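PDB 4MUV: cyclic nucleotide-gated potassium channel mll3241 from Mesorhizobium loti, which forms a tetrameric potassium channel that is activated when cyclic AMP binds its cytoplasmic cyclic nucleotide-binding domain, the part described here. Local coordinates for residues D57-V62 and L107-A112; G65-A70 and A96-A101. The protein carries 3 engineered substitutions. All blocks are in the same frame, centred on the assembly; numbering follows the deposited sequence. Where two conformers were deposited one is given.

Overall arrangement
After the N-terminal helices and the first strands, the chain enters strand 58-64, turns, and runs on as strand 67-70. It then passes through strands 75-77 and 82-83 and the short helix 85-90, and returns as strand 97-100, which closes a loop by pairing with 67-70 in interaction 2. The next strand, 104-110, pairs with 58-64 in interaction 1 and leads into helix 111-120. Interaction 2 is therefore nested inside the loop closed by interaction 1. Each contact joins the two central strands of one four-stranded antiparallel sheet of the beta roll, and the chain crosses between the sheets at 64-67 and 100-104. The bound cyclic GMP lies against interaction 2.

Interaction 1 (D57-V62 and L107-A112); sequences DRMFFV and LSLHSA
Met59 and Phe61 face Leu109 and Leu107 across an antiparallel pairing in which the directions of strands 58-62 and 107-110 differ by 154°. Both are hydrogen-bonded pairs with a bond each way; Leu109 N reaches Met59 O at 2.8 Å in a nearly straight bond. Arg58 with His110 and Phe60 with Ser108 are the alternating non-hydrogen-bonded pairs. The pairing extends past the strand, where Ser111 N at the start of helix 111-120 donates to Asp57 O at 2.9 Å from above the carbonyl plane.

Arg58, Phe60, Ser108 and His110 share one face of the sheet. The Arg58 guanidinium grips the neighbouring Asp57 carboxylate side-on, NE to OD1 at 2.7 Å and NH2 to OD2 at 2.8 Å. This salt bridge holds the guanidinium while the CE1-NE2 side of the His110 ring comes over one of its faces, toward the rim, with Arg58 NH1 3.9 Å from His110 CE1 and the two planes inclined by 36°. A water accepts from Arg58 NH1 and, in one Ser108 conformer, also hydrogen-bonds Ser108 OG; the serine has a second conformer, so this link is tentative. With OG anti to the backbone N (chi1 180°), the hydroxyl lies near Arg58 CD and Phe60 CE1.

Met59, Phe61, Leu107 and Leu109 occupy the other face. The edge of the Phe61 ring does the touching: CE1 meets Leu109 CD2 at 4.1 Å, and CD1 lies 3.5 Å from Leu107 O, near the ring plane. Beside it, Met59 and Leu109 run side by side in the same direction. Phe114 of helix 111-120 packs on Met59 and Leu109, and Phe23 on Phe61.

Arg58 O also accepts a hydrogen bond from Arg94, a cyclic nucleotide-binding residue. Such central antiparallel strands, the second leading into the first of two helices after the roll, belong to cyclic nucleotide-binding domains.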
loop_
_atom_site.group_PDB
_atom_site.type_symbol
_atom_site.label_atom_id
_atom_site.label_comp_id
_atom_site.label_asym_id
_atom_site.label_seq_id
_atom_site.Cartn_x
_atom_site.Cartn_y
_atom_site.Cartn_z
ATOM N N ASP A 57 -4.333 -5.627 -7.919
ATOM C CA ASP A 57 -3.063 -6.227 -8.313
ATOM C C ASP A 57 -1.883 -5.534 -7.665
ATOM O O ASP A 57 -0.749 -5.791 -8.041
ATOM C CB ASP A 57 -2.912 -6.171 -9.840
ATOM C CG ASP A 57 -2.851 -4.748 -10.359
ATOM O OD1 ASP A 57 -3.107 -3.817 -9.558
ATOM O OD2 ASP A 57 -2.611 -4.554 -11.586
ATOM N N ARG A 58 -2.143 -4.676 -6.692
ATOM C CA ARG A 58 -1.076 -3.992 -5.980
ATOM C C ARG A 58 -1.601 -3.437 -4.672
ATOM O O ARG A 58 -2.807 -3.401 -4.432
ATOM C CB ARG A 58 -0.547 -2.859 -6.836
ATOM C CG ARG A 58 -1.568 -1.764 -7.047
ATOM C CD ARG A 58 -1.281 -0.930 -8.269
ATOM N NE ARG A 58 -1.463 -1.708 -9.477
ATOM C CZ ARG A 58 -1.058 -1.335 -10.683
ATOM N NH1 ARG A 58 -0.440 -0.173 -10.861
ATOM N NH2 ARG A 58 -1.274 -2.130 -11.714
ATOM N N MET A 59 -0.690 -3.016 -3.805
ATOM C CA MET A 59 -1.078 -2.270 -2.608
ATOM C C MET A 59 -0.178 -1.051 -2.487
ATOM O O MET A 59 0.735 -0.856 -3.302
ATOM C CB MET A 59 -1.054 -3.123 -1.340
ATOM C CG MET A 59 0.328 -3.563 -0.934
ATOM S SD MET A 59 0.415 -4.228 0.738
ATOM C CE MET A 59 0.080 -2.750 1.688
ATOM N N PHE A 60 -0.464 -0.219 -1.493
ATOM C CA PHE A 60 0.101 1.120 -1.425
ATOM C C PHE A 60 0.473 1.466 0.011
ATOM O O PHE A 60 -0.292 1.194 0.951
ATOM C CB PHE A 60 -0.906 2.147 -1.898
ATOM C CG PHE A 60 -1.427 1.902 -3.285
ATOM C CD1 PHE A 60 -0.782 2.450 -4.378
ATOM C CD2 PHE A 60 -2.574 1.168 -3.485
ATOM C CE1 PHE A 60 -1.253 2.249 -5.659
ATOM C CE2 PHE A 60 -3.061 0.956 -4.772
ATOM C CZ PHE A 60 -2.396 1.500 -5.857
ATOM N N PHE A 61 1.647 2.085 0.176
ATOM C CA PHE A 61 2.113 2.634 1.449
ATOM C C PHE A 61 2.044 4.139 1.346
ATOM O O PHE A 61 2.614 4.740 0.446
ATOM C CB PHE A 61 3.536 2.158 1.730
ATOM C CG PHE A 61 3.610 0.677 1.831
ATOM C CD1 PHE A 61 3.772 -0.097 0.702
ATOM C CD2 PHE A 61 3.441 0.047 3.052
ATOM C CE1 PHE A 61 3.790 -1.462 0.797
ATOM C CE2 PHE A 61 3.437 -1.327 3.141
ATOM C CZ PHE A 61 3.618 -2.081 2.010
ATOM N N VAL A 62 1.318 4.767 2.275
ATOM C CA VAL A 62 1.206 6.230 2.271
ATOM C C VAL A 62 2.468 6.824 2.881
ATOM O O VAL A 62 2.880 6.437 3.978
ATOM C CB VAL A 62 -0.011 6.713 3.080
ATOM C CG1 VAL A 62 -0.130 8.214 3.036
ATOM C CG2 VAL A 62 -1.291 6.075 2.559
ATOM N N LEU A 107 3.959 4.689 -2.099
ATOM C CA LEU A 107 4.841 3.659 -2.643
ATOM C C LEU A 107 3.954 2.466 -3.007
ATOM O O LEU A 107 3.313 1.870 -2.145
ATOM C CB LEU A 107 5.931 3.266 -1.639
ATOM C CG LEU A 107 6.912 4.385 -1.289
ATOM C CD1 LEU A 107 7.767 3.991 -0.111
ATOM C CD2 LEU A 107 7.799 4.698 -2.475
ATOM N N SER A 108 3.920 2.143 -4.300
ATOM C CA SER A 108 3.108 1.054 -4.843
ATOM C C SER A 108 3.894 -0.237 -4.887
ATOM O O SER A 108 5.020 -0.241 -5.378
ATOM C CB SER A 108 2.653 1.419 -6.263
ATOM O OG SER A 108 1.870 0.398 -6.850
ATOM N N LEU A 109 3.286 -1.305 -4.403
ATOM C CA LEU A 109 3.890 -2.620 -4.364
ATOM C C LEU A 109 3.005 -3.574 -5.147
ATOM O O LEU A 109 1.853 -3.812 -4.780
ATOM C CB LEU A 109 3.976 -3.091 -2.918
ATOM C CG LEU A 109 4.635 -4.445 -2.680
ATOM C CD1 LEU A 109 6.113 -4.349 -3.020
ATOM C CD2 LEU A 109 4.453 -4.903 -1.236
ATOM N N HIS A 110 3.530 -4.097 -6.250
ATOM C CA HIS A 110 2.765 -5.012 -7.076
ATOM C C HIS A 110 2.601 -6.362 -6.385
ATOM O O HIS A 110 3.392 -6.755 -5.537
ATOM C CB HIS A 110 3.429 -5.169 -8.428
ATOM C CG HIS A 110 3.172 -4.028 -9.361
ATOM N ND1 HIS A 110 3.205 -2.704 -8.970
ATOM C CD2 HIS A 110 2.889 -4.020 -10.682
ATOM C CE1 HIS A 110 2.960 -1.930 -10.012
ATOM N NE2 HIS A 110 2.759 -2.705 -11.061
ATOM N N SER A 111 1.559 -7.083 -6.761
ATOM C CA SER A 111 1.205 -8.347 -6.133
ATOM C C SER A 111 2.369 -9.330 -6.027
ATOM O O SER A 111 2.569 -9.936 -4.990
ATOM C CB SER A 111 0.034 -8.996 -6.872
ATOM O OG SER A 111 -0.381 -10.160 -6.184
ATOM N N ALA A 112 3.142 -9.481 -7.102
ATOM C CA ALA A 112 4.213 -10.465 -7.059
ATOM C C ALA A 112 5.181 -10.142 -5.929
ATOM O O ALA A 112 5.682 -11.023 -5.236
ATOM C CB ALA A 112 4.969 -10.507 -8.363
HETATM O O HOH W 1 0.562 1.901 -9.021
#

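Interaction 2 (G65-A70 and A96-A101); sequences GSVSVA and ATVSAA. With PCG (cyclic guanosine monophosphate), chain C.
Val69, Ala96 and Val98 line one wall of the cyclic nucleotide pocket, where the bound cyclic GMP lies against side chains of two paired strands and of the residue just before the second. Val69 puts both methyls under the same face of the guanine: CG1 is 3.7 Å from ligand C4, and CG2 approaches C8. CG1 stands anti to the backbone N (chi1 -179°), which carries it toward the middle of the purine, and Ala96 CB comes to the same side near N3. Val98 serves the sugar instead, its CG2 lying 3.4 Å from O4' of the ligand, while Ala96 O comes 3.3 Å from C5'. Ser95, Arg94 and Glu85 are among the residues that hydrogen-bond the nucleotide.

Strands 67-70 and 97-100 are the inner pair of one sheet of the beta roll and run antiparallel at 157°. Ser68 and Ser99 form a hydrogen-bonded pair, with Ser68 N to Ser99 O at 2.8 Å and the return bond from Ser99 N to Ser68 O at 3.0 Å. Ala70 N donates to Thr97 O, and a water joins the same two residues by donating to Ala70 O and accepting from Thr97 N.

Farther from the ligand, Val67 CG2 meets Val98 CG1 at 3.7 Å, and Phe83 of strand 82-83 touches both valines. At the far end Ala101 N bonds Ser66 O at 2.9 Å. Ala101 CB sits 3.5 Å from Ser66 OG, a hydroxyl that is hydrogen-bonded to Glu76 on the adjoining strand 75-77.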
loop_
_atom_site.group_PDB
_atom_site.type_symbol
_atom_site.label_atom_id
_atom_site.label_comp_id
_atom_site.label_asym_id
_atom_site.label_seq_id
_atom_site.Cartn_x
_atom_site.Cartn_y
_atom_site.Cartn_z
ATOM N N GLY A 65 1.096 13.118 2.776
ATOM C CA GLY A 65 -0.307 13.397 2.540
ATOM C C GLY A 65 -1.210 12.306 3.071
ATOM O O GLY A 65 -0.797 11.479 3.852
ATOM N N SER A 66 -2.465 12.320 2.651
ATOM C CA SER A 66 -3.438 11.367 3.154
ATOM C C SER A 66 -4.442 10.909 2.103
ATOM O O SER A 66 -4.687 11.589 1.095
ATOM C CB SER A 66 -4.178 11.950 4.353
ATOM O OG SER A 66 -4.909 13.094 3.980
ATOM N N VAL A 67 -5.013 9.733 2.365
ATOM C CA VAL A 67 -6.112 9.184 1.586
ATOM C C VAL A 67 -7.370 9.056 2.424
ATOM O O VAL A 67 -7.302 9.000 3.648
ATOM C CB VAL A 67 -5.758 7.822 0.956
ATOM C CG1 VAL A 67 -4.549 7.955 0.061
ATOM C CG2 VAL A 67 -5.558 6.764 2.005
ATOM N N SER A 68 -8.493 8.973 1.725
ATOM C CA SER A 68 -9.817 8.792 2.288
ATOM C C SER A 68 -10.337 7.414 1.896
ATOM O O SER A 68 -10.295 7.050 0.732
ATOM C CB SER A 68 -10.714 9.866 1.665
ATOM O OG SER A 68 -12.062 9.621 1.874
ATOM N N VAL A 69 -10.823 6.660 2.873
ATOM C CA VAL A 69 -11.383 5.325 2.656
ATOM C C VAL A 69 -12.890 5.398 2.844
ATOM O O VAL A 69 -13.371 5.746 3.926
ATOM C CB VAL A 69 -10.780 4.288 3.634
ATOM C CG1 VAL A 69 -11.372 2.901 3.357
ATOM C CG2 VAL A 69 -9.253 4.293 3.560
ATOM N N ALA A 70 -13.628 5.063 1.786
ATOM C CA ALA A 70 -15.087 5.110 1.804
ATOM C C ALA A 70 -15.647 3.772 2.275
ATOM O O ALA A 70 -15.853 2.881 1.500
ATOM C CB ALA A 70 -15.621 5.458 0.406
ATOM N N ALA A 96 -13.353 -1.485 -0.843
ATOM C CA ALA A 96 -13.708 -0.098 -0.582
ATOM C C ALA A 96 -12.994 0.758 -1.612
ATOM O O ALA A 96 -11.945 0.386 -2.123
ATOM C CB ALA A 96 -13.283 0.307 0.821
ATOM N N THR A 97 -13.578 1.924 -1.878
ATOM C CA THR A 97 -12.957 2.933 -2.717
ATOM C C THR A 97 -12.060 3.829 -1.856
ATOM O O THR A 97 -12.491 4.358 -0.822
ATOM C CB THR A 97 -14.024 3.738 -3.446
ATOM O OG1 THR A 97 -14.739 2.830 -4.294
ATOM C CG2 THR A 97 -13.407 4.872 -4.285
ATOM N N VAL A 98 -10.820 3.967 -2.286
ATOM C CA VAL A 98 -9.840 4.806 -1.622
ATOM C C VAL A 98 -9.446 5.890 -2.611
ATOM O O VAL A 98 -9.118 5.602 -3.751
ATOM C CB VAL A 98 -8.601 3.984 -1.196
ATOM C CG1 VAL A 98 -7.591 4.865 -0.464
ATOM C CG2 VAL A 98 -9.008 2.784 -0.365
ATOM N N SER A 99 -9.455 7.128 -2.139
ATOM C CA SER A 99 -9.196 8.321 -2.930
ATOM C C SER A 99 -8.140 9.177 -2.227
ATOM O O SER A 99 -8.017 9.130 -0.998
ATOM C CB SER A 99 -10.479 9.152 -3.040
ATOM O OG SER A 99 -11.580 8.419 -3.540
ATOM N N ALA A 100 -7.408 9.974 -2.981
ATOM C CA ALA A 100 -6.534 10.949 -2.358
ATOM C C ALA A 100 -7.396 11.979 -1.624
ATOM O O ALA A 100 -8.367 12.496 -2.172
ATOM C CB ALA A 100 -5.684 11.638 -3.401
ATOM N N ALA A 101 -7.049 12.280 -0.375
ATOM C CA ALA A 101 -7.732 13.326 0.375
ATOM C C ALA A 101 -7.051 14.667 0.041
ATOM O O ALA A 101 -7.599 15.493 -0.669
ATOM C CB ALA A 101 -7.681 13.009 1.856
HETATM P PA PCG C . -8.687 -3.532 -0.582
HETATM O O1A PCG C . -7.698 -4.270 -1.460
HETATM O O2A PCG C . -9.982 -4.215 -0.320
HETATM O "O5'" PCG C . -8.972 -2.155 -1.223
HETATM C "C5'" PCG C . -9.536 -1.168 -0.485
HETATM C "C4'" PCG C . -8.681 -0.972 0.780
HETATM O "O4'" PCG C . -9.065 0.083 1.739
HETATM C "C3'" PCG C . -8.650 -2.142 1.504
HETATM O "O3'" PCG C . -7.963 -3.222 0.797
HETATM C "C2'" PCG C . -7.939 -1.671 2.838
HETATM O "O2'" PCG C . -6.528 -1.837 2.697
HETATM C "C1'" PCG C . -8.291 -0.317 2.973
HETATM N N9 PCG C . -9.073 0.040 4.119
HETATM C C8 PCG C . -8.708 0.875 5.147
HETATM N N7 PCG C . -9.632 0.901 6.110
HETATM C C5 PCG C . -10.625 0.055 5.679
HETATM C C6 PCG C . -11.871 -0.332 6.280
HETATM O O6 PCG C . -12.310 0.072 7.384
HETATM N N1 PCG C . -12.609 -1.218 5.533
HETATM C C2 PCG C . -12.192 -1.754 4.324
HETATM N N2 PCG C . -12.991 -2.631 3.689
HETATM N N3 PCG C . -11.011 -1.409 3.718
HETATM C C4 PCG C . -10.256 -0.485 4.469
HETATM O O HOH W 2 -16.256 2.229 -1.073
#